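Local coordinates for intracellular sulfur oxidation protein dsrF (PDB 2HY5), which is of uncertain function but could take part in the oxidation of intracellular sulfur, as a DsrF/TusC-family subunit assembled with DsrE and DsrH, at residues B[16-26]-B[60-69]; B[78-87]-B[109-120]. All coordinates share one frame; numbering follows the deposited sequence.

Contact 1: B[16-26]-B[60-69]; sequences PYGTIYAWEAL and IGMKNFSPTY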
loop_
_atom_site.group_PDB
_atom_site.type_symbol
_atom_site.label_atom_id
_atom_site.label_comp_id
_atom_site.label_asym_id
_atom_site.label_seq_id
_atom_site.Cartn_x
_atom_site.Cartn_y
_atom_site.Cartn_z
ATOM N N PRO B 16 6.163 3.478 -11.621
ATOM C CA PRO B 16 6.087 2.111 -12.139
ATOM C C PRO B 16 6.981 1.129 -11.379
ATOM O O PRO B 16 7.921 1.532 -10.686
ATOM C CB PRO B 16 6.514 2.283 -13.593
ATOM C CG PRO B 16 7.550 3.346 -13.490
ATOM C CD PRO B 16 6.910 4.348 -12.549
ATOM N N TYR B 17 6.646 -0.155 -11.501
ATOM C CA TYR B 17 7.381 -1.268 -10.900
ATOM C C TYR B 17 7.299 -1.494 -9.395
ATOM O O TYR B 17 7.204 -2.639 -8.958
ATOM C CB TYR B 17 8.844 -1.205 -11.340
ATOM C CG TYR B 17 8.984 -1.183 -12.838
ATOM C CD1 TYR B 17 9.444 -0.043 -13.498
ATOM C CD2 TYR B 17 8.604 -2.285 -13.609
ATOM C CE1 TYR B 17 9.516 0.002 -14.886
ATOM C CE2 TYR B 17 8.673 -2.246 -14.999
ATOM C CZ TYR B 17 9.126 -1.100 -15.629
ATOM O OH TYR B 17 9.163 -1.047 -17.003
ATOM N N GLY B 18 7.344 -0.427 -8.605
ATOM C CA GLY B 18 7.255 -0.582 -7.157
ATOM C C GLY B 18 5.921 -1.206 -6.787
ATOM O O GLY B 18 5.801 -1.937 -5.793
ATOM N N THR B 19 4.909 -0.894 -7.589
ATOM C CA THR B 19 3.565 -1.431 -7.416
ATOM C C THR B 19 3.044 -1.763 -8.810
ATOM O O THR B 19 3.617 -1.345 -9.815
ATOM C CB THR B 19 2.597 -0.422 -6.760
ATOM O OG1 THR B 19 2.595 0.804 -7.504
ATOM C CG2 THR B 19 2.995 -0.150 -5.314
ATOM N N ILE B 20 1.948 -2.500 -8.874
ATOM C CA ILE B 20 1.403 -2.891 -10.158
ATOM C C ILE B 20 0.437 -1.864 -10.743
ATOM O O ILE B 20 0.032 -1.986 -11.894
ATOM C CB ILE B 20 0.679 -4.258 -10.035
ATOM C CG1 ILE B 20 0.491 -4.882 -11.420
ATOM C CG2 ILE B 20 -0.663 -4.076 -9.341
ATOM C CD1 ILE B 20 -0.041 -6.297 -11.386
ATOM N N TYR B 21 0.086 -0.845 -9.963
ATOM C CA TYR B 21 -0.869 0.160 -10.427
ATOM C C TYR B 21 -0.604 0.758 -11.809
ATOM O O TYR B 21 -1.538 0.952 -12.583
ATOM C CB TYR B 21 -1.001 1.282 -9.390
ATOM C CG TYR B 21 -1.419 0.772 -8.025
ATOM C CD1 TYR B 21 -0.519 0.754 -6.960
ATOM C CD2 TYR B 21 -2.699 0.262 -7.811
ATOM C CE1 TYR B 21 -0.880 0.242 -5.716
ATOM C CE2 TYR B 21 -3.072 -0.257 -6.566
ATOM C CZ TYR B 21 -2.156 -0.263 -5.524
ATOM O OH TYR B 21 -2.502 -0.779 -4.293
ATOM N N ALA B 22 0.653 1.043 -12.130
ATOM C CA ALA B 22 0.976 1.620 -13.432
ATOM C C ALA B 22 0.603 0.675 -14.571
ATOM O O ALA B 22 -0.047 1.070 -15.541
ATOM C CB ALA B 22 2.467 1.960 -13.506
ATOM N N TRP B 23 1.020 -0.579 -14.450
ATOM C CA TRP B 23 0.744 -1.567 -15.486
ATOM C C TRP B 23 -0.733 -1.932 -15.603
ATOM O O TRP B 23 -1.288 -1.943 -16.702
ATOM C CB TRP B 23 1.566 -2.837 -15.239
ATOM C CG TRP B 23 1.189 -3.969 -16.145
ATOM C CD1 TRP B 23 0.814 -5.227 -15.768
ATOM C CD2 TRP B 23 1.110 -3.940 -17.574
ATOM N NE1 TRP B 23 0.503 -5.983 -16.873
ATOM C CE2 TRP B 23 0.678 -5.215 -18.000
ATOM C CE3 TRP B 23 1.363 -2.958 -18.544
ATOM C CZ2 TRP B 23 0.488 -5.538 -19.345
ATOM C CZ3 TRP B 23 1.175 -3.279 -19.886
ATOM C CH2 TRP B 23 0.743 -4.558 -20.272
ATOM N N GLU B 24 -1.384 -2.224 -14.483
ATOM C CA GLU B 24 -2.788 -2.593 -14.567
ATOM C C GLU B 24 -3.675 -1.406 -14.929
ATOM O O GLU B 24 -4.758 -1.589 -15.477
ATOM C CB GLU B 24 -3.243 -3.296 -13.276
ATOM C CG GLU B 24 -2.610 -4.686 -13.141
ATOM C CD GLU B 24 -3.181 -5.527 -12.014
ATOM O OE1 GLU B 24 -3.405 -4.988 -10.910
ATOM O OE2 GLU B 24 -3.391 -6.740 -12.234
ATOM N N ALA B 25 -3.204 -0.192 -14.658
ATOM C CA ALA B 25 -3.965 1.000 -15.025
ATOM C C ALA B 25 -3.902 1.109 -16.550
ATOM O O ALA B 25 -4.904 1.387 -17.207
ATOM C CB ALA B 25 -3.357 2.242 -14.391
ATOM N N LEU B 26 -2.711 0.890 -17.104
ATOM C CA LEU B 26 -2.509 0.955 -18.548
ATOM C C LEU B 26 -3.422 -0.056 -19.242
ATOM O O LEU B 26 -3.938 0.199 -20.330
ATOM C CB LEU B 26 -1.038 0.673 -18.880
ATOM C CG LEU B 26 -0.580 0.805 -20.334
ATOM C CD1 LEU B 26 -0.968 2.168 -20.885
ATOM C CD2 LEU B 26 0.935 0.612 -20.401
ATOM N N ILE B 60 15.950 -6.448 -12.608
ATOM C CA ILE B 60 14.981 -6.728 -11.555
ATOM C C ILE B 60 14.098 -7.938 -11.831
ATOM O O ILE B 60 13.185 -8.229 -11.061
ATOM C CB ILE B 60 14.070 -5.503 -11.263
ATOM C CG1 ILE B 60 13.314 -5.085 -12.520
ATOM C CG2 ILE B 60 14.903 -4.352 -10.729
ATOM C CD1 ILE B 60 12.243 -4.045 -12.260
ATOM N N GLY B 61 14.373 -8.635 -12.930
ATOM C CA GLY B 61 13.616 -9.825 -13.272
ATOM C C GLY B 61 12.157 -9.635 -13.646
ATOM O O GLY B 61 11.353 -10.549 -13.474
ATOM N N MET B 62 11.812 -8.457 -14.157
ATOM C CA MET B 62 10.437 -8.163 -14.563
ATOM C C MET B 62 10.375 -7.770 -16.027
ATOM O O MET B 62 11.346 -7.264 -16.581
ATOM C CB MET B 62 9.866 -6.993 -13.767
ATOM C CG MET B 62 9.545 -7.261 -12.328
ATOM S SD MET B 62 8.746 -5.788 -11.678
ATOM C CE MET B 62 7.065 -6.044 -12.216
ATOM N N LYS B 63 9.222 -7.986 -16.649
ATOM C CA LYS B 63 9.052 -7.612 -18.045
ATOM C C LYS B 63 8.940 -6.096 -18.115
ATOM O O LYS B 63 8.305 -5.467 -17.266
ATOM C CB LYS B 63 7.787 -8.238 -18.628
ATOM C CG LYS B 63 7.517 -7.819 -20.066
ATOM C CD LYS B 63 6.143 -8.269 -20.525
ATOM C CE LYS B 63 5.823 -7.739 -21.912
ATOM N NZ LYS B 63 4.405 -8.006 -22.289
ATOM N N ASN B 64 9.576 -5.519 -19.124
ATOM C CA ASN B 64 9.558 -4.081 -19.342
ATOM C C ASN B 64 8.270 -3.771 -20.106
ATOM O O ASN B 64 8.146 -4.125 -21.276
ATOM C CB ASN B 64 10.798 -3.703 -20.162
ATOM C CG ASN B 64 10.932 -2.213 -20.393
ATOM O OD1 ASN B 64 11.991 -1.742 -20.812
ATOM N ND2 ASN B 64 9.869 -1.463 -20.138
ATOM N N PHE B 65 7.304 -3.131 -19.450
ATOM C CA PHE B 65 6.043 -2.818 -20.121
ATOM C C PHE B 65 5.976 -1.414 -20.709
ATOM O O PHE B 65 4.964 -1.033 -21.301
ATOM C CB PHE B 65 4.845 -3.034 -19.180
ATOM C CG PHE B 65 4.802 -2.098 -17.999
ATOM C CD1 PHE B 65 5.472 -2.406 -16.818
ATOM C CD2 PHE B 65 4.070 -0.914 -18.061
ATOM C CE1 PHE B 65 5.407 -1.546 -15.711
ATOM C CE2 PHE B 65 3.999 -0.051 -16.965
ATOM C CZ PHE B 65 4.668 -0.367 -15.789
ATOM N N SER B 66 7.060 -0.658 -20.571
ATOM C CA SER B 66 7.101 0.708 -21.083
ATOM C C SER B 66 6.708 0.858 -22.556
ATOM O O SER B 66 6.049 1.828 -22.924
ATOM C CB SER B 66 8.490 1.319 -20.863
ATOM O OG SER B 66 9.476 0.661 -21.635
ATOM N N PRO B 67 7.103 -0.095 -23.422
ATOM C CA PRO B 67 6.743 0.026 -24.841
ATOM C C PRO B 67 5.244 0.221 -25.084
ATOM O O PRO B 67 4.836 0.874 -26.046
ATOM C CB PRO B 67 7.261 -1.281 -25.436
ATOM C CG PRO B 67 8.473 -1.555 -24.603
ATOM C CD PRO B 67 7.974 -1.264 -23.206
ATOM N N THR B 68 4.426 -0.343 -24.203
ATOM C CA THR B 68 2.983 -0.225 -24.345
ATOM C C THR B 68 2.509 1.228 -24.350
ATOM O O THR B 68 1.587 1.578 -25.089
ATOM C CB THR B 68 2.264 -0.995 -23.233
ATOM O OG1 THR B 68 2.640 -2.376 -23.301
ATOM C CG2 THR B 68 0.751 -0.884 -23.398
ATOM N N TYR B 69 3.131 2.081 -23.541
ATOM C CA TYR B 69 2.725 3.487 -23.524
ATOM C C TYR B 69 2.867 4.108 -24.908
ATOM O O TYR B 69 2.066 4.951 -25.301
ATOM C CB TYR B 69 3.572 4.315 -22.553
ATOM C CG TYR B 69 3.358 3.997 -21.091
ATOM C CD1 TYR B 69 4.205 3.124 -20.420
ATOM C CD2 TYR B 69 2.305 4.566 -20.382
ATOM C CE1 TYR B 69 4.013 2.822 -19.072
ATOM C CE2 TYR B 69 2.096 4.273 -19.037
ATOM C CZ TYR B 69 2.956 3.399 -18.388
ATOM O OH TYR B 69 2.748 3.096 -17.064
#

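Contact 2: B[78-87]-B[109-120]; sequences RRIYVDRDSL and EEFDNIVEVIDS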
loop_
_atom_site.group_PDB
_atom_site.type_symbol
_atom_site.label_atom_id
_atom_site.label_comp_id
_atom_site.label_asym_id
_atom_site.label_seq_id
_atom_site.Cartn_x
_atom_site.Cartn_y
_atom_site.Cartn_z
ATOM N N ARG B 78 -5.707 10.332 -27.911
ATOM C CA ARG B 78 -5.137 11.545 -28.486
ATOM C C ARG B 78 -4.687 12.523 -27.405
ATOM O O ARG B 78 -3.757 13.309 -27.615
ATOM C CB ARG B 78 -6.191 12.210 -29.380
ATOM C CG ARG B 78 -5.816 13.573 -29.945
ATOM C CD ARG B 78 -4.674 13.480 -30.938
ATOM N NE ARG B 78 -4.472 14.732 -31.660
ATOM C CZ ARG B 78 -5.293 15.202 -32.596
ATOM N NH1 ARG B 78 -6.381 14.523 -32.934
ATOM N NH2 ARG B 78 -5.026 16.353 -33.195
ATOM N N ARG B 79 -5.346 12.466 -26.251
ATOM C CA ARG B 79 -5.041 13.367 -25.149
ATOM C C ARG B 79 -4.264 12.735 -23.997
ATOM O O ARG B 79 -4.830 12.035 -23.160
ATOM C CB ARG B 79 -6.338 13.976 -24.609
ATOM C CG ARG B 79 -7.134 14.748 -25.642
ATOM C CD ARG B 79 -6.286 15.844 -26.270
ATOM N NE ARG B 79 -7.009 16.567 -27.314
ATOM C CZ ARG B 79 -6.474 17.517 -28.072
ATOM N NH1 ARG B 79 -5.206 17.865 -27.908
ATOM N NH2 ARG B 79 -7.209 18.123 -28.995
ATOM N N ILE B 80 -2.965 13.006 -23.961
ATOM C CA ILE B 80 -2.084 12.500 -22.916
ATOM C C ILE B 80 -1.423 13.725 -22.296
ATOM O O ILE B 80 -0.723 14.470 -22.978
ATOM C CB ILE B 80 -1.025 11.551 -23.506
ATOM C CG1 ILE B 80 -1.724 10.321 -24.093
ATOM C CG2 ILE B 80 -0.028 11.143 -22.432
ATOM C CD1 ILE B 80 -0.784 9.316 -24.721
ATOM N N TYR B 81 -1.672 13.939 -21.008
ATOM C CA TYR B 81 -1.137 15.103 -20.307
ATOM C C TYR B 81 -0.167 14.777 -19.189
ATOM O O TYR B 81 -0.308 13.772 -18.496
ATOM C CB TYR B 81 -2.282 15.928 -19.723
ATOM C CG TYR B 81 -3.320 16.358 -20.733
ATOM C CD1 TYR B 81 -4.543 15.695 -20.834
ATOM C CD2 TYR B 81 -3.083 17.436 -21.582
ATOM C CE1 TYR B 81 -5.509 16.099 -21.755
ATOM C CE2 TYR B 81 -4.036 17.848 -22.504
ATOM C CZ TYR B 81 -5.245 17.178 -22.585
ATOM O OH TYR B 81 -6.185 17.594 -23.496
ATOM N N VAL B 82 0.805 15.665 -19.000
ATOM C CA VAL B 82 1.814 15.509 -17.959
ATOM C C VAL B 82 1.920 16.821 -17.194
ATOM O O VAL B 82 2.107 17.878 -17.792
ATOM C CB VAL B 82 3.189 15.158 -18.567
ATOM C CG1 VAL B 82 4.213 14.959 -17.459
ATOM C CG2 VAL B 82 3.065 13.897 -19.407
ATOM N N ASP B 83 1.790 16.745 -15.871
ATOM C CA ASP B 83 1.850 17.924 -15.007
ATOM C C ASP B 83 3.250 18.530 -14.976
ATOM O O ASP B 83 4.193 17.888 -14.537
ATOM C CB ASP B 83 1.415 17.545 -13.589
ATOM C CG ASP B 83 1.381 18.734 -12.655
ATOM O OD1 ASP B 83 0.615 19.683 -12.933
ATOM O OD2 ASP B 83 2.119 18.723 -11.646
ATOM N N ARG B 84 3.382 19.779 -15.416
ATOM C CA ARG B 84 4.701 20.409 -15.443
ATOM C C ARG B 84 5.343 20.578 -14.069
ATOM O O ARG B 84 6.556 20.460 -13.933
ATOM C CB ARG B 84 4.639 21.770 -16.163
ATOM C CG ARG B 84 4.092 22.928 -15.347
ATOM C CD ARG B 84 3.896 24.158 -16.238
ATOM N NE ARG B 84 5.140 24.633 -16.843
ATOM C CZ ARG B 84 6.005 25.449 -16.243
ATOM N NH1 ARG B 84 5.766 25.891 -15.017
ATOM N NH2 ARG B 84 7.112 25.824 -16.872
ATOM N N ASP B 85 4.541 20.852 -13.048
ATOM C CA ASP B 85 5.088 21.032 -11.709
ATOM C C ASP B 85 5.692 19.733 -11.186
ATOM O O ASP B 85 6.723 19.747 -10.512
ATOM C CB ASP B 85 3.999 21.534 -10.763
ATOM C CG ASP B 85 3.563 22.950 -11.087
ATOM O OD1 ASP B 85 2.534 23.407 -10.546
ATOM O OD2 ASP B 85 4.263 23.614 -11.882
ATOM N N SER B 86 5.051 18.614 -11.508
ATOM C CA SER B 86 5.538 17.303 -11.084
ATOM C C SER B 86 6.888 16.999 -11.730
ATOM O O SER B 86 7.784 16.450 -11.086
ATOM C CB SER B 86 4.528 16.223 -11.459
ATOM O OG SER B 86 3.308 16.435 -10.773
ATOM N N LEU B 87 7.031 17.353 -13.002
ATOM C CA LEU B 87 8.283 17.131 -13.713
ATOM C C LEU B 87 9.400 17.930 -13.059
ATOM O O LEU B 87 10.481 17.404 -12.808
ATOM C CB LEU B 87 8.155 17.553 -15.180
ATOM C CG LEU B 87 7.315 16.687 -16.115
ATOM C CD1 LEU B 87 7.319 17.301 -17.510
ATOM C CD2 LEU B 87 7.894 15.275 -16.155
ATOM N N GLU B 109 -3.899 13.143 -40.057
ATOM C CA GLU B 109 -3.012 13.659 -39.026
ATOM C C GLU B 109 -1.973 12.606 -38.663
ATOM O O GLU B 109 -2.291 11.429 -38.493
ATOM C CB GLU B 109 -3.807 14.108 -37.794
ATOM C CG GLU B 109 -4.801 13.106 -37.255
ATOM C CD GLU B 109 -5.851 13.762 -36.370
ATOM O OE1 GLU B 109 -6.769 13.054 -35.902
ATOM O OE2 GLU B 109 -5.760 14.988 -36.147
ATOM N N GLU B 110 -0.721 13.039 -38.578
ATOM C CA GLU B 110 0.393 12.155 -38.256
ATOM C C GLU B 110 1.349 12.898 -37.338
ATOM O O GLU B 110 2.219 13.631 -37.803
ATOM C CB GLU B 110 1.125 11.753 -39.535
ATOM C CG GLU B 110 0.240 11.103 -40.583
ATOM C CD GLU B 110 0.913 11.025 -41.939
ATOM O OE1 GLU B 110 2.001 10.417 -42.029
ATOM O OE2 GLU B 110 0.350 11.570 -42.913
ATOM N N PHE B 111 1.179 12.712 -36.035
ATOM C CA PHE B 111 2.027 13.381 -35.053
ATOM C C PHE B 111 3.050 12.444 -34.421
ATOM O O PHE B 111 2.715 11.338 -33.992
ATOM C CB PHE B 111 1.165 14.001 -33.957
ATOM C CG PHE B 111 0.304 15.132 -34.434
ATOM C CD1 PHE B 111 0.877 16.326 -34.864
ATOM C CD2 PHE B 111 -1.081 15.007 -34.458
ATOM C CE1 PHE B 111 0.082 17.376 -35.310
ATOM C CE2 PHE B 111 -1.885 16.056 -34.903
ATOM C CZ PHE B 111 -1.302 17.242 -35.327
ATOM N N ASP B 112 4.296 12.904 -34.360
ATOM C CA ASP B 112 5.395 12.138 -33.778
ATOM C C ASP B 112 5.219 11.994 -32.267
ATOM O O ASP B 112 5.663 11.011 -31.670
ATOM C CB ASP B 112 6.723 12.843 -34.072
ATOM C CG ASP B 112 7.016 12.938 -35.557
ATOM O OD1 ASP B 112 6.057 12.965 -36.358
ATOM O OD2 ASP B 112 8.207 13.008 -35.920
ATOM N N ASN B 113 4.582 12.980 -31.647
ATOM C CA ASN B 113 4.375 12.935 -30.206
ATOM C C ASN B 113 3.185 13.780 -29.786
ATOM O O ASN B 113 3.085 14.954 -30.141
ATOM C CB ASN B 113 5.639 13.416 -29.480
ATOM C CG ASN B 113 5.527 13.301 -27.966
ATOM O OD1 ASN B 113 4.774 12.476 -27.449
ATOM N ND2 ASN B 113 6.294 14.118 -27.251
ATOM N N ILE B 114 2.278 13.175 -29.032
ATOM C CA ILE B 114 1.113 13.895 -28.557
ATOM C C ILE B 114 1.163 14.154 -27.054
ATOM O O ILE B 114 0.245 14.747 -26.490
ATOM C CB ILE B 114 -0.200 13.156 -28.930
ATOM C CG1 ILE B 114 -0.098 11.664 -28.612
ATOM C CG2 ILE B 114 -0.481 13.340 -30.411
ATOM C CD1 ILE B 114 0.014 11.335 -27.150
ATOM N N VAL B 115 2.235 13.711 -26.402
ATOM C CA VAL B 115 2.373 13.940 -24.968
ATOM C C VAL B 115 2.514 15.443 -24.752
ATOM O O VAL B 115 3.432 16.081 -25.287
ATOM C CB VAL B 115 3.615 13.229 -24.391
ATOM C CG1 VAL B 115 3.783 13.589 -22.921
ATOM C CG2 VAL B 115 3.467 11.724 -24.539
ATOM N N GLU B 116 1.596 16.005 -23.975
ATOM C CA GLU B 116 1.612 17.436 -23.708
ATOM C C GLU B 116 1.828 17.791 -22.245
ATOM O O GLU B 116 1.119 17.306 -21.367
ATOM C CB GLU B 116 0.305 18.064 -24.190
ATOM C CG GLU B 116 0.180 19.535 -23.851
ATOM C CD GLU B 116 -1.059 20.171 -24.448
ATOM O OE1 GLU B 116 -2.181 19.739 -24.109
ATOM O OE2 GLU B 116 -0.907 21.103 -25.263
ATOM N N VAL B 117 2.812 18.648 -21.995
ATOM C CA VAL B 117 3.108 19.108 -20.646
ATOM C C VAL B 117 2.218 20.319 -20.370
ATOM O O VAL B 117 2.202 21.280 -21.149
ATOM C CB VAL B 117 4.596 19.498 -20.519
ATOM C CG1 VAL B 117 4.872 20.079 -19.144
ATOM C CG2 VAL B 117 5.463 18.277 -20.766
ATOM N N ILE B 118 1.474 20.266 -19.268
ATOM C CA ILE B 118 0.562 21.345 -18.909
ATOM C C ILE B 118 0.727 21.876 -17.494
ATOM O O ILE B 118 1.258 21.196 -16.615
ATOM C CB ILE B 118 -0.903 20.904 -19.076
ATOM C CG1 ILE B 118 -1.172 19.653 -18.230
ATOM C CG2 ILE B 118 -1.194 20.660 -20.548
ATOM C CD1 ILE B 118 -2.653 19.253 -18.167
ATOM N N ASP B 119 0.239 23.094 -17.279
ATOM C CA ASP B 119 0.317 23.745 -15.978
ATOM C C ASP B 119 -0.803 23.284 -15.043
ATOM O O ASP B 119 -1.754 22.627 -15.467
ATOM C CB ASP B 119 0.242 25.264 -16.142
ATOM C CG ASP B 119 -1.116 25.729 -16.641
ATOM O OD1 ASP B 119 -1.406 25.574 -17.847
ATOM O OD2 ASP B 119 -1.897 26.246 -15.819
ATOM N N SER B 120 -0.688 23.662 -13.775
ATOM C CA SER B 120 -1.652 23.277 -12.750
ATOM C C SER B 120 -3.095 23.707 -13.013
ATOM O O SER B 120 -4.029 22.960 -12.714
ATOM C CB SER B 120 -1.197 23.804 -11.386
ATOM O OG SER B 120 -1.074 25.215 -11.396
HETATM O O HOH W 1 -2.265 15.313 -25.737
HETATM O O HOH W 2 -2.928 17.816 -25.772
HETATM O O HOH W 3 -5.316 20.406 -24.929
HETATM O O HOH W 4 1.850 21.753 -13.277
HETATM O O HOH W 5 1.357 26.233 -10.003
#

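Contact 1: B[16-26]-B[60-69]
Phe65 pushes its ring between Tyr17 and Trp23, and the three side chains make an aromatic cluster that joins the start of helix 21-32 to the loop 60-69. Over one face of the Phe65 ring lies Trp23 CB, a CH-pi contact with the carbon 3.9 Å from the ring centroid and only 7° off its normal. The indole reaches past this face and brings CE3 to 3.4 Å from Phe65 CD2. Tyr17, from the same segment as Trp23, brings CE2 to 3.4 Å from Phe65 CE1; the two ring planes are inclined by 55°, an oblique pairing. Pro16 CB and Ala22 CB close round Phe65 CZ. With chi1 at 66°, Phe65 CG sits between the backbone N and the carbonyl carbon, which directs the ring into this pocket. Were the Phe65 ring cut back to an alanine, a gap would probably open between Tyr17 and Trp23, leaving both rings freer to turn.

One helical turn on from Ala22, Leu26 presents CD2 to the centre of a Tyr69 ring face, 3.9 Å from the centroid, and the same methyl packs tightly on Thr68 CG2 at 3.4 Å. At the other end Met62 SD approaches Tyr17 CD2 at 4.0 Å, an oblique Met-aromatic contact. The polar ends look elsewhere: Tyr17 OH bonds to Gln55 and Tyr69 OH to Gln50, while Lys63 makes a salt bridge with Asp56 of a DsrE chain. With no clear hydrogen bond between its segments, the contact depends on the fit of apolar surfaces, while the hydroxyls of Tyr17 and Tyr69 are bonded to glutamines earlier in the same loop.

Contact 2: B[78-87]-B[109-120]
Ile80 and Val82 offer their carbonyls to the backbone of 115-118, and parallel pairing of the two strands follows. Glu116 N donates to Ile80 O, nearly straight at 170°, and Val82 N returns a bond to Glu116 O. Ile118 N then reaches Val82 O, and Arg84 N continues the pattern to Ile118 O at 2.8 Å. On one face of the sheet Val82 CG2 packs on Val115 CG1, while just before the second strand Ile114 CD1 presses against Ile80 CD1 at 3.3 Å, tighter than usual for two carbons. On the other face, Tyr81 and Glu116 lie side by side with ring and carboxylate nearly coplanar (22°); OE1 comes to the ring edge, 3.1 Å from Tyr81 CE2. Extended from CB outward, with CG anti to the backbone N, Glu116 keeps pace with the ring. Ile118 CD1 touches Tyr81 CB. Ahead of both strands, Arg78 NH1 forms a salt bridge with Glu109 OE2 at 3.3 Å.

Farther out, water 2 bridges Glu116 OE1 and Arg79 NH1, and an Asx turn, in which Asn113 OD1 accepts from Val115 N at 3.0 Å, sets the entry to the second strand. Where the first strand ends, Asp83 OD2 takes a bond from Ser86 N and, on its own anti lone pair, another from Ser86 OG, and so caps helix 84-89.

Within the chain, 115-118 is an outermost strand of the five-stranded parallel sheet, and 79-83 separates it from 38-43. Helix 120-129 covers the Tyr81 and Ile118 face, while Leu87 of helix 84-89 meets Val117 on the opposite one.

Following the chain from its N terminus, strand 7-12 leads into 16-26, and the chain then runs through helix 21-32 and strand 38-43 before 60-69 returns to close contact 1. Only afterwards does strand 79-83 begin, and contact 2 closes when 115-118 comes back beside it. The two loops therefore follow in series, neither nesting nor crossing. Contact 1 fastens the long loop after strand 38-43 to the first helix, whereas contact 2 adds the edge strand to the parallel sheet. Their centres are about 20 Å apart, on opposite sides of the chain's centre; their nearest atoms are about 5 Å apart, and the two do not touch.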